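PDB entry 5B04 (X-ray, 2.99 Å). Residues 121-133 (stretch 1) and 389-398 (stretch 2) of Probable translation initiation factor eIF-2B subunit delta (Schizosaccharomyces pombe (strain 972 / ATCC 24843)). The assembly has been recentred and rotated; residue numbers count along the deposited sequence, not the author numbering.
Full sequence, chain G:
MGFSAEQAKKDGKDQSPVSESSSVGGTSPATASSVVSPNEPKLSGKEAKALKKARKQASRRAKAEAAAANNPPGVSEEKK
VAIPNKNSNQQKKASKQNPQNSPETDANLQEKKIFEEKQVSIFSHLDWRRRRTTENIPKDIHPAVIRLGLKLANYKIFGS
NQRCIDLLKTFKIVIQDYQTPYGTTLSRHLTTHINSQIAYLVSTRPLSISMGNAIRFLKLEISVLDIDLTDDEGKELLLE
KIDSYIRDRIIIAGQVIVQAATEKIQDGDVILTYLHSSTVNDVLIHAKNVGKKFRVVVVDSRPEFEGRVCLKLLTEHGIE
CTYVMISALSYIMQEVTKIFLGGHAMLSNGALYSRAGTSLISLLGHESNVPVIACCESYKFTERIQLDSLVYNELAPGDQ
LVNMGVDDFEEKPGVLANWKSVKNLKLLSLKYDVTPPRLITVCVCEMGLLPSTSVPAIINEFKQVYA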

ATOM      1  N   SER G 121      -8.728  11.041 -14.922  1.00 94.51           N
ATOM      2  CA  SER G 121      -8.462   9.713 -15.455  1.00 84.71           C
ATOM      3  C   SER G 121      -6.986   9.383 -15.282  1.00 96.66           C
ATOM      4  O   SER G 121      -6.119  10.141 -15.716  1.00 99.17           O
ATOM      5  N   ILE G 122      -6.701   8.256 -14.640  1.00 95.44           N
ATOM      6  CA  ILE G 122      -5.321   7.856 -14.393  1.00 96.19           C
ATOM      7  C   ILE G 122      -4.679   7.286 -15.657  1.00 98.23           C
ATOM      8  O   ILE G 122      -3.500   6.931 -15.658  1.00105.21           O
ATOM      9  N   PHE G 123      -5.461   7.209 -16.729  1.00 95.73           N
ATOM     10  CA  PHE G 123      -4.968   6.721 -18.012  1.00 91.69           C
ATOM     11  C   PHE G 123      -5.007   7.825 -19.066  1.00 96.34           C
ATOM     12  O   PHE G 123      -4.788   7.574 -20.250  1.00 98.09           O
ATOM     13  N   SER G 124      -5.283   9.048 -18.623  1.00 97.72           N
ATOM     14  CA  SER G 124      -5.486  10.177 -19.526  1.00100.92           C
ATOM     15  C   SER G 124      -4.215  10.615 -20.251  1.00104.07           C
ATOM     16  O   SER G 124      -4.283  11.225 -21.319  1.00100.53           O
ATOM     17  N   HIS G 125      -3.061  10.305 -19.672  1.00105.31           N
ATOM     18  CA  HIS G 125      -1.788  10.775 -20.209  1.00101.47           C
ATOM     19  C   HIS G 125      -1.190   9.818 -21.239  1.00 97.29           C
ATOM     20  O   HIS G 125      -0.311  10.200 -22.012  1.00 95.46           O
ATOM     21  N   LEU G 126      -1.665   8.579 -21.245  1.00 92.92           N
ATOM     22  CA  LEU G 126      -1.130   7.566 -22.146  1.00 93.51           C
ATOM     23  C   LEU G 126      -1.510   7.849 -23.600  1.00100.27           C
ATOM     24  O   LEU G 126      -2.683   8.050 -23.919  1.00100.40           O
ATOM     25  N   ASP G 127      -0.503   7.863 -24.469  1.00105.90           N
ATOM     26  CA  ASP G 127      -0.681   8.211 -25.877  1.00108.26           C
ATOM     27  C   ASP G 127      -1.594   7.228 -26.605  1.00114.18           C
ATOM     28  O   ASP G 127      -1.229   6.073 -26.827  1.00103.62           O
ATOM     29  N   TRP G 128      -2.777   7.699 -26.984  1.00116.40           N
ATOM     30  CA  TRP G 128      -3.774   6.850 -27.625  1.00113.23           C
ATOM     31  C   TRP G 128      -3.851   7.087 -29.131  1.00116.51           C
ATOM     32  O   TRP G 128      -4.508   6.334 -29.852  1.00121.77           O
ATOM     33  N   ARG G 129      -3.182   8.134 -29.603  1.00107.67           N
ATOM     34  CA  ARG G 129      -3.200   8.474 -31.022  1.00103.11           C
ATOM     35  C   ARG G 129      -2.408   7.474 -31.856  1.00109.78           C
ATOM     36  O   ARG G 129      -1.246   7.187 -31.566  1.00111.71           O
ATOM     37  N   ARG G 130      -3.050   6.944 -32.892  1.00 98.29           N
ATOM     38  CA  ARG G 130      -2.413   5.984 -33.786  1.00 91.33           C
ATOM     39  C   ARG G 130      -2.662   6.344 -35.247  1.00102.41           C
ATOM     40  O   ARG G 130      -3.573   7.108 -35.563  1.00111.93           O
ATOM     41  N   ARG G 131      -1.842   5.788 -36.132  1.00104.53           N
ATOM     42  CA  ARG G 131      -2.067   5.903 -37.568  1.00 99.60           C
ATOM     43  C   ARG G 131      -2.263   4.522 -38.182  1.00 95.24           C
ATOM     44  O   ARG G 131      -1.310   3.755 -38.325  1.00 89.99           O
ATOM     45  N   ARG G 132      -3.502   4.208 -38.539  1.00107.46           N
ATOM     46  CA  ARG G 132      -3.847   2.896 -39.054  1.00116.49           C
ATOM     47  C   ARG G 132      -3.711   2.677 -40.600  1.00110.40           C
ATOM     48  O   ARG G 132      -3.490   1.587 -41.127  1.00111.88           O
ATOM     49  N   THR G 133      -3.819   3.805 -41.292  1.00104.71           N
ATOM     50  CA  THR G 133      -3.627   3.839 -42.739  1.00 99.86           C
ATOM     51  C   THR G 133      -2.627   4.868 -43.252  1.00 99.86           C
ATOM     52  O   THR G 133      -2.174   5.730 -42.502  1.00 96.82           O
ATOM     53  N   SER G 389       3.441   0.782 -13.004  1.00 68.33           N
ATOM     54  CA  SER G 389       3.207   0.311 -14.362  1.00 65.30           C
ATOM     55  C   SER G 389       2.362   1.286 -15.176  1.00 64.41           C
ATOM     56  O   SER G 389       1.987   0.990 -16.310  1.00 63.04           O
ATOM     57  N   LEU G 390       2.071   2.450 -14.605  1.00 55.02           N
ATOM     58  CA  LEU G 390       1.108   3.363 -15.214  1.00 61.22           C
ATOM     59  C   LEU G 390       1.721   4.599 -15.872  1.00 73.26           C
ATOM     60  O   LEU G 390       1.119   5.176 -16.778  1.00 78.02           O
ATOM     61  N   VAL G 391       2.901   5.013 -15.426  1.00 82.19           N
ATOM     62  CA  VAL G 391       3.523   6.210 -15.986  1.00 81.16           C
ATOM     63  C   VAL G 391       4.024   5.957 -17.411  1.00 79.07           C
ATOM     64  O   VAL G 391       3.759   6.748 -18.318  1.00 79.94           O
ATOM     65  N   TYR G 392       4.734   4.850 -17.606  1.00 73.87           N
ATOM     66  CA  TYR G 392       5.203   4.461 -18.930  1.00 70.00           C
ATOM     67  C   TYR G 392       4.567   3.146 -19.358  1.00 69.22           C
ATOM     68  O   TYR G 392       4.876   2.088 -18.809  1.00 71.73           O
ATOM     69  N   ASN G 393       3.677   3.218 -20.341  1.00 66.00           N
ATOM     70  CA  ASN G 393       3.016   2.030 -20.860  1.00 63.32           C
ATOM     71  C   ASN G 393       2.508   2.273 -22.276  1.00 66.06           C
ATOM     72  O   ASN G 393       2.704   3.352 -22.836  1.00 67.86           O
ATOM     73  N   GLU G 394       1.860   1.269 -22.855  1.00 63.73           N
ATOM     74  CA  GLU G 394       1.335   1.385 -24.209  1.00 64.53           C
ATOM     75  C   GLU G 394      -0.119   0.935 -24.272  1.00 64.15           C
ATOM     76  O   GLU G 394      -0.442  -0.205 -23.940  1.00 66.45           O
ATOM     77  N   LEU G 395      -0.993   1.839 -24.700  1.00 65.95           N
ATOM     78  CA  LEU G 395      -2.415   1.542 -24.789  1.00 60.92           C
ATOM     79  C   LEU G 395      -2.742   0.637 -25.968  1.00 64.59           C
ATOM     80  O   LEU G 395      -2.304   0.879 -27.093  1.00 68.09           O
ATOM     81  N   ALA G 396      -3.512  -0.409 -25.695  1.00 74.23           N
ATOM     82  CA  ALA G 396      -4.051  -1.265 -26.741  1.00 78.24           C
ATOM     83  C   ALA G 396      -5.505  -0.878 -26.989  1.00 83.06           C
ATOM     84  O   ALA G 396      -6.191  -0.443 -26.062  1.00 85.37           O
ATOM     85  N   PRO G 397      -5.974  -1.018 -28.241  1.00 74.81           N
ATOM     86  CA  PRO G 397      -7.356  -0.691 -28.613  1.00 76.92           C
ATOM     87  C   PRO G 397      -8.386  -1.301 -27.666  1.00 73.22           C
ATOM     88  O   PRO G 397      -8.353  -2.504 -27.409  1.00 63.61           O
ATOM     89  N   GLY G 398      -9.284  -0.468 -27.149  1.00 79.06           N
ATOM     90  CA  GLY G 398     -10.286  -0.915 -26.199  1.00 73.31           C
ATOM     91  C   GLY G 398     -11.290  -1.872 -26.808  1.00 83.81           C
ATOM     92  O   GLY G 398     -11.925  -2.653 -26.099  1.00 89.84           O
TER

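How does Leu390 reach the other stretch when its CA-to-CB bond points sideways? Its m,t rotamer carries the end of the side chain nearer, so that CD2 of Leu390 lies 3.6 Å from CE1 of Phe123, at the edge of that ring, and CD1 of Leu390 lies 4.1 Å from CD1 of Ile122, a p,t rotamer. Phe123, with chi1 m, likewise brings a ring edge in from a sideways start.

What holds the backbone here? His125, chi1 p, swings its ring inward, and its NE2 donates a hydrogen bond to Leu390 O at 3.0 Å, nearly straight at 166°. Val391 and Tyr392 point away, whereas Asn393 turns its amide to its own stretch: Asn393 ND2 donates to Ser389 O at 2.9 Å.

What does Arg130 do beside Glu394? Arg130 NH1 donates to Asp127 O at 2.7 Å, which ties the guanidinium to the backbone of its own stretch. Glu394 OE2, 4.3 Å from Arg130 NH2, is beyond a salt bridge.

Where do the two stretches pack most fully? Leu395 (m,t) and Leu126 (m,t) each point their CA-to-CB bond toward the other stretch; CG of Leu395 sits 3.6 Å from CB of Leu126. CD1 of Leu395 also meets CB of Trp128 at 4.0 Å, while the indole leads away. Arg130 NH2 comes 2.9 Å from Leu395 O, but the angle is too poor for a hydrogen bond.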

ATOM      1  CB  SER G 121      -8.860   9.625 -16.930  1.00101.71           C
ATOM      2  OG  SER G 121      -8.550   8.351 -17.468  1.00 82.24           O
ATOM      3  CB  ILE G 122      -5.226   6.819 -13.257  1.00 81.07           C
ATOM      4  CG1 ILE G 122      -5.903   5.512 -13.663  1.00 75.23           C
ATOM      5  CG2 ILE G 122      -5.855   7.365 -11.984  1.00 63.96           C
ATOM      6  CD1 ILE G 122      -5.914   4.470 -12.566  1.00 74.99           C
ATOM      7  CB  PHE G 123      -5.794   5.523 -18.484  1.00 93.76           C
ATOM      8  CG  PHE G 123      -6.043   4.497 -17.415  1.00 92.13           C
ATOM      9  CD1 PHE G 123      -5.005   3.723 -16.924  1.00 99.07           C
ATOM     10  CD2 PHE G 123      -7.318   4.299 -16.910  1.00 91.89           C
ATOM     11  CE1 PHE G 123      -5.232   2.777 -15.942  1.00111.60           C
ATOM     12  CE2 PHE G 123      -7.553   3.353 -15.928  1.00 72.30           C
ATOM     13  CZ  PHE G 123      -6.508   2.590 -15.444  1.00101.04           C
ATOM     14  CB  SER G 124      -6.066  11.365 -18.755  1.00 98.66           C
ATOM     15  OG  SER G 124      -5.228  11.726 -17.669  1.00100.95           O
ATOM     16  CB  HIS G 125      -0.788  10.998 -19.074  1.00101.68           C
ATOM     17  CG  HIS G 125      -0.569   9.789 -18.219  1.00100.11           C
ATOM     18  ND1 HIS G 125      -1.308   9.537 -17.084  1.00 98.55           N
ATOM     19  CD2 HIS G 125       0.305   8.762 -18.335  1.00100.98           C
ATOM     20  CE1 HIS G 125      -0.899   8.407 -16.536  1.00 97.23           C
ATOM     21  NE2 HIS G 125       0.079   7.916 -17.275  1.00 98.73           N
ATOM     22  CB  LEU G 126      -1.611   6.177 -21.725  1.00 81.72           C
ATOM     23  CG  LEU G 126      -1.198   5.751 -20.315  1.00 85.30           C
ATOM     24  CD1 LEU G 126      -1.793   4.400 -19.950  1.00 82.39           C
ATOM     25  CD2 LEU G 126       0.317   5.723 -20.187  1.00 86.67           C
ATOM     26  CB  ASP G 127       0.678   8.274 -26.578  1.00112.60           C
ATOM     27  CG  ASP G 127       1.771   8.828 -25.684  1.00111.84           C
ATOM     28  OD1 ASP G 127       1.494   9.776 -24.920  1.00119.91           O
ATOM     29  OD2 ASP G 127       2.907   8.311 -25.742  1.00 98.96           O
ATOM     30  CB  TRP G 128      -5.147   7.081 -26.994  1.00115.31           C
ATOM     31  CG  TRP G 128      -5.603   8.505 -27.079  1.00134.94           C
ATOM     32  CD1 TRP G 128      -5.331   9.506 -26.193  1.00133.59           C
ATOM     33  CD2 TRP G 128      -6.408   9.089 -28.110  1.00150.46           C
ATOM     34  NE1 TRP G 128      -5.918  10.677 -26.608  1.00134.74           N
ATOM     35  CE2 TRP G 128      -6.586  10.448 -27.782  1.00144.04           C
ATOM     36  CE3 TRP G 128      -6.998   8.594 -29.278  1.00142.15           C
ATOM     37  CZ2 TRP G 128      -7.327  11.317 -28.579  1.00143.14           C
ATOM     38  CZ3 TRP G 128      -7.732   9.459 -30.068  1.00134.99           C
ATOM     39  CH2 TRP G 128      -7.891  10.805 -29.715  1.00148.37           C
ATOM     40  CB  ARG G 129      -2.651   9.884 -31.241  1.00105.97           C
ATOM     41  CG  ARG G 129      -3.557  10.986 -30.722  1.00125.40           C
ATOM     42  CD  ARG G 129      -2.957  12.358 -30.974  1.00109.86           C
ATOM     43  NE  ARG G 129      -3.851  13.427 -30.542  1.00113.28           N
ATOM     44  CZ  ARG G 129      -3.934  13.873 -29.293  1.00119.42           C
ATOM     45  NH1 ARG G 129      -3.175  13.340 -28.345  1.00133.97           N
ATOM     46  NH2 ARG G 129      -4.777  14.851 -28.990  1.00119.59           N
ATOM     47  CB  ARG G 130      -2.925   4.567 -33.512  1.00 86.09           C
ATOM     48  CG  ARG G 130      -2.651   4.044 -32.112  1.00 88.87           C
ATOM     49  CD  ARG G 130      -1.165   3.845 -31.867  1.00 91.21           C
ATOM     50  NE  ARG G 130      -0.915   3.079 -30.649  1.00 85.11           N
ATOM     51  CZ  ARG G 130      -0.795   3.616 -29.439  1.00 84.00           C
ATOM     52  NH1 ARG G 130      -0.905   4.928 -29.279  1.00 80.85           N
ATOM     53  NH2 ARG G 130      -0.569   2.841 -28.388  1.00 82.99           N
ATOM     54  CB  ARG G 131      -0.992   6.769 -38.227  1.00 99.01           C
ATOM     55  CG  ARG G 131      -1.069   6.783 -39.746  1.00 95.16           C
ATOM     56  CD  ARG G 131      -0.926   8.188 -40.311  1.00 92.76           C
ATOM     57  NE  ARG G 131       0.381   8.772 -40.029  1.00 98.60           N
ATOM     58  CZ  ARG G 131       0.757   9.983 -40.426  1.00 99.12           C
ATOM     59  NH1 ARG G 131      -0.076  10.741 -41.128  1.00102.78           N
ATOM     60  NH2 ARG G 131       1.966  10.437 -40.124  1.00 98.43           N
ATOM     61  CB  ARG G 132      -5.227   2.539 -38.498  1.00131.79           C
ATOM     62  CG  ARG G 132      -5.245   2.325 -36.990  1.00122.21           C
ATOM     63  CD  ARG G 132      -6.626   1.925 -36.499  1.00156.65           C
ATOM     64  NE  ARG G 132      -6.671   1.787 -35.046  1.00173.18           N
ATOM     65  CZ  ARG G 132      -7.786   1.559 -34.361  1.00165.86           C
ATOM     66  NH1 ARG G 132      -8.933   1.435 -35.005  1.00143.53           N
ATOM     67  NH2 ARG G 132      -7.755   1.445 -33.040  1.00147.16           N
ATOM     68  CB  THR G 133      -5.024   4.188 -43.283  1.00104.17           C
ATOM     69  OG1 THR G 133      -5.392   5.506 -42.854  1.00102.16           O
ATOM     70  CG2 THR G 133      -6.061   3.187 -42.795  1.00120.97           C
ATOM     71  CB  SER G 389       2.528  -1.061 -14.332  1.00 57.54           C
ATOM     72  OG  SER G 389       3.209  -1.952 -13.468  1.00 61.61           O
ATOM     73  CB  LEU G 390       0.081   3.803 -14.170  1.00 68.12           C
ATOM     74  CG  LEU G 390      -1.036   2.794 -13.908  1.00 70.37           C
ATOM     75  CD1 LEU G 390      -2.025   3.337 -12.895  1.00 70.90           C
ATOM     76  CD2 LEU G 390      -1.740   2.440 -15.207  1.00 65.78           C
ATOM     77  CB  VAL G 391       4.684   6.722 -15.099  1.00 76.23           C
ATOM     78  CG1 VAL G 391       5.603   5.582 -14.684  1.00 68.09           C
ATOM     79  CG2 VAL G 391       5.458   7.823 -15.810  1.00 95.06           C
ATOM     80  CB  TYR G 392       6.727   4.335 -18.957  1.00 80.70           C
ATOM     81  CG  TYR G 392       7.464   5.655 -19.010  1.00 89.78           C
ATOM     82  CD1 TYR G 392       7.710   6.285 -20.222  1.00 94.12           C
ATOM     83  CD2 TYR G 392       7.926   6.262 -17.850  1.00 93.46           C
ATOM     84  CE1 TYR G 392       8.388   7.489 -20.278  1.00113.86           C
ATOM     85  CE2 TYR G 392       8.604   7.468 -17.895  1.00105.23           C
ATOM     86  CZ  TYR G 392       8.834   8.075 -19.112  1.00114.49           C
ATOM     87  OH  TYR G 392       9.509   9.273 -19.163  1.00 96.28           O
ATOM     88  CB  ASN G 393       1.865   1.612 -19.941  1.00 65.20           C
ATOM     89  CG  ASN G 393       1.618   0.115 -19.961  1.00 60.09           C
ATOM     90  OD1 ASN G 393       1.642  -0.517 -21.016  1.00 68.30           O
ATOM     91  ND2 ASN G 393       1.381  -0.460 -18.787  1.00 48.85           N
ATOM     92  CB  GLU G 394       2.184   0.569 -25.185  1.00 59.30           C
ATOM     93  CG  GLU G 394       1.809   0.766 -26.645  1.00 71.95           C
ATOM     94  CD  GLU G 394       2.655  -0.074 -27.582  1.00 80.73           C
ATOM     95  OE1 GLU G 394       3.826  -0.347 -27.245  1.00 80.65           O
ATOM     96  OE2 GLU G 394       2.148  -0.460 -28.656  1.00 82.29           O
ATOM     97  CB  LEU G 395      -3.230   2.833 -24.896  1.00 74.90           C
ATOM     98  CG  LEU G 395      -3.355   3.657 -23.617  1.00 74.56           C
ATOM     99  CD1 LEU G 395      -4.304   4.827 -23.822  1.00 78.39           C
ATOM    100  CD2 LEU G 395      -3.822   2.777 -22.478  1.00 58.73           C
ATOM    101  CB  ALA G 396      -3.935  -2.732 -26.351  1.00 73.83           C
ATOM    102  CB  PRO G 397      -7.486  -1.288 -30.015  1.00 71.75           C
ATOM    103  CG  PRO G 397      -6.109  -1.204 -30.569  1.00 70.06           C
ATOM    104  CD  PRO G 397      -5.182  -1.450 -29.408  1.00 79.93           C
TER